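Local structure of molybdate-binding protein MolA (Haemophilus influenzae, 3PSH) at residues K200-M205 and A275-Y280. The protein binds molybdate and tungstate in the periplasm and serves as the solute-binding component of the low-affinity molybdate importer MolBCA. Residues are numbered along the deposited sequence; the frame is centred on the assembly and turned at random.
Sequences KYTGLM and AKAWGY. With MOO (molybdate ion), chain B.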
loop_
_atom_site.group_PDB
_atom_site.type_symbol
_atom_site.label_atom_id
_atom_site.label_comp_id
_atom_site.label_asym_id
_atom_site.label_seq_id
_atom_site.Cartn_x
_atom_site.Cartn_y
_atom_site.Cartn_z
ATOM N N LYS A 200 -1.310 -11.019 1.372
ATOM C CA LYS A 200 -1.295 -9.606 0.997
ATOM C C LYS A 200 -2.108 -8.779 2.003
ATOM O O LYS A 200 -3.141 -9.273 2.509
ATOM C CB LYS A 200 -1.947 -9.492 -0.398
ATOM C CG LYS A 200 -1.134 -10.121 -1.525
ATOM C CD LYS A 200 0.138 -9.253 -1.849
ATOM C CE LYS A 200 1.243 -10.121 -2.376
ATOM N NZ LYS A 200 2.457 -9.161 -2.587
ATOM N N TYR A 201 -1.817 -7.490 2.105
ATOM C CA TYR A 201 -2.600 -6.553 3.008
ATOM C C TYR A 201 -4.154 -6.457 2.644
ATOM O O TYR A 201 -5.029 -6.303 3.521
ATOM C CB TYR A 201 -1.981 -5.134 3.067
ATOM C CG TYR A 201 -2.853 -4.208 3.882
ATOM C CD1 TYR A 201 -3.052 -4.449 5.252
ATOM C CD2 TYR A 201 -3.575 -3.181 3.212
ATOM C CE1 TYR A 201 -3.969 -3.667 5.966
ATOM C CE2 TYR A 201 -4.461 -2.388 3.856
ATOM C CZ TYR A 201 -4.640 -2.599 5.248
ATOM O OH TYR A 201 -5.552 -1.891 5.978
ATOM N N THR A 202 -4.425 -6.587 1.338
ATOM C CA THR A 202 -5.828 -6.578 0.825
ATOM C C THR A 202 -6.757 -7.393 1.771
ATOM O O THR A 202 -7.765 -6.852 2.301
ATOM C CB THR A 202 -5.873 -7.129 -0.598
ATOM O OG1 THR A 202 -4.875 -6.463 -1.447
ATOM C CG2 THR A 202 -7.287 -6.930 -1.185
ATOM N N GLY A 203 -6.413 -8.670 2.009
ATOM C CA GLY A 203 -7.367 -9.559 2.777
ATOM C C GLY A 203 -7.405 -9.108 4.251
ATOM O O GLY A 203 -8.374 -9.370 4.961
ATOM N N LEU A 204 -6.302 -8.499 4.772
ATOM C CA LEU A 204 -6.224 -8.005 6.155
ATOM C C LEU A 204 -7.135 -6.822 6.313
ATOM O O LEU A 204 -7.857 -6.674 7.310
ATOM C CB LEU A 204 -4.795 -7.622 6.591
ATOM C CG LEU A 204 -3.960 -8.935 6.874
ATOM C CD1 LEU A 204 -2.532 -8.586 6.841
ATOM C CD2 LEU A 204 -4.315 -9.406 8.263
ATOM N N MET A 205 -7.133 -5.944 5.308
ATOM C CA MET A 205 -8.051 -4.762 5.411
ATOM C C MET A 205 -9.497 -5.235 5.462
ATOM O O MET A 205 -10.243 -4.759 6.306
ATOM C CB MET A 205 -7.903 -3.799 4.233
ATOM C CG MET A 205 -8.834 -2.556 4.325
ATOM S SD MET A 205 -8.479 -1.523 2.789
ATOM C CE MET A 205 -9.316 -2.453 1.530
ATOM N N ALA A 275 -8.000 4.720 1.058
ATOM C CA ALA A 275 -8.492 3.364 1.547
ATOM C C ALA A 275 -7.854 2.345 0.701
ATOM O O ALA A 275 -8.543 1.632 -0.091
ATOM C CB ALA A 275 -9.995 3.278 1.510
ATOM N N LYS A 276 -6.506 2.324 0.756
ATOM C CA LYS A 276 -5.700 1.459 -0.138
ATOM C C LYS A 276 -5.733 -0.034 0.230
ATOM O O LYS A 276 -5.025 -0.490 1.147
ATOM C CB LYS A 276 -4.261 1.966 -0.134
ATOM C CG LYS A 276 -4.255 3.424 -0.488
ATOM C CD LYS A 276 -2.733 3.897 -0.520
ATOM C CE LYS A 276 -2.563 5.208 -1.376
ATOM N NZ LYS A 276 -3.161 6.340 -0.625
ATOM N N ALA A 277 -6.590 -0.771 -0.471
ATOM C CA ALA A 277 -6.528 -2.222 -0.226
ATOM C C ALA A 277 -5.498 -2.872 -1.107
ATOM O O ALA A 277 -5.781 -3.761 -1.875
ATOM C CB ALA A 277 -7.894 -2.880 -0.404
ATOM N N TRP A 278 -4.271 -2.486 -0.794
ATOM C CA TRP A 278 -3.183 -2.784 -1.714
ATOM C C TRP A 278 -2.492 -4.056 -1.186
ATOM O O TRP A 278 -2.759 -4.568 -0.108
ATOM C CB TRP A 278 -2.167 -1.637 -1.593
ATOM C CG TRP A 278 -2.539 -0.442 -2.334
ATOM C CD1 TRP A 278 -3.775 -0.197 -3.035
ATOM C CD2 TRP A 278 -1.724 0.710 -2.535
ATOM N NE1 TRP A 278 -3.712 1.048 -3.630
ATOM C CE2 TRP A 278 -2.450 1.593 -3.377
ATOM C CE3 TRP A 278 -0.392 1.049 -2.162
ATOM C CZ2 TRP A 278 -1.896 2.842 -3.799
ATOM C CZ3 TRP A 278 0.156 2.257 -2.647
ATOM C CH2 TRP A 278 -0.614 3.161 -3.380
ATOM N N GLY A 279 -1.585 -4.604 -1.980
ATOM C CA GLY A 279 -0.879 -5.791 -1.478
ATOM C C GLY A 279 0.066 -5.471 -0.324
ATOM O O GLY A 279 0.383 -6.347 0.458
ATOM N N TYR A 280 0.445 -4.208 -0.201
ATOM C CA TYR A 280 1.259 -3.664 0.929
ATOM C C TYR A 280 0.394 -2.737 1.844
ATOM O O TYR A 280 -0.325 -1.850 1.298
ATOM C CB TYR A 280 2.462 -2.786 0.378
ATOM C CG TYR A 280 3.552 -3.595 -0.299
ATOM C CD1 TYR A 280 4.860 -3.684 0.246
ATOM C CD2 TYR A 280 3.290 -4.205 -1.521
ATOM C CE1 TYR A 280 5.883 -4.439 -0.410
ATOM C CE2 TYR A 280 4.270 -4.981 -2.158
ATOM C CZ TYR A 280 5.567 -5.039 -1.610
ATOM O OH TYR A 280 6.498 -5.831 -2.314
HETATM MO MO MOO B . 0.632 -2.853 -4.251
HETATM O O1 MOO B . -0.931 -3.468 -4.458
HETATM O O2 MOO B . 1.828 -3.991 -4.740
HETATM O O3 MOO B . 0.895 -2.505 -2.606
HETATM O O4 MOO B . 0.658 -1.344 -5.030
HETATM O O HOH W 1 2.940 -7.710 0.027
#
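Tyr201 and Thr202 of segment 200-205, which leads into a helix, meet segment 275-280, whose Trp278, Gly279 and Tyr280 line part of the molybdate pocket in this Fe/B12-type periplasmic binding protein. The latter segment lies in the loop between strand 268-270 and helix 283-297 and makes an inverse gamma turn centred on Ala277. Hydrogen bonds join it to segment 200-205. Tyr201 N donates to Gly279 O at 3.0 Å, almost straight at the hydrogen (177°), yet reaches the oxygen from above the carbonyl plane. Thr202 OG1 donates to Ala277 O at 2.9 Å, again from above that plane; the same oxygen also accepts from Gln241. With OG1 anti to the carbonyl carbon (chi1 -50°), the hydroxyl faces the loop while CG2 also borders Ala277.

A water accepts from Lys200 NZ and donates to Gly279 O, giving that oxygen a second donor; NZ is also bonded to Leu125 O. Packing is led by Tyr201, whose CG, anti to the backbone N, sets the ring alongside the loop. Its CB lies 3.3 Å from Trp278 O, and its CE2 turns a ring edge to Lys276 O at 3.4 Å, in plane. Tyr201 OH is hydrogen-bonded to Glu290 OE2 of helix 283-297. Lys200 brings CD against Gly279 CA.

On the ligand side, Trp278 is held between Lys276 CD over one face and molybdate O4 over the opposite face, both offset toward the rim, and makes a cation-pi contact with Arg243. Tyr196, His26, Gln27 and Arg243 also bind the anion. Two successive loop amides grip separate oxygens of the ion. Tyr280 N donates to molybdate O3 through a bent bond (142°). Gly279 N points nearly straight at molybdate O1, 2.8 Å away.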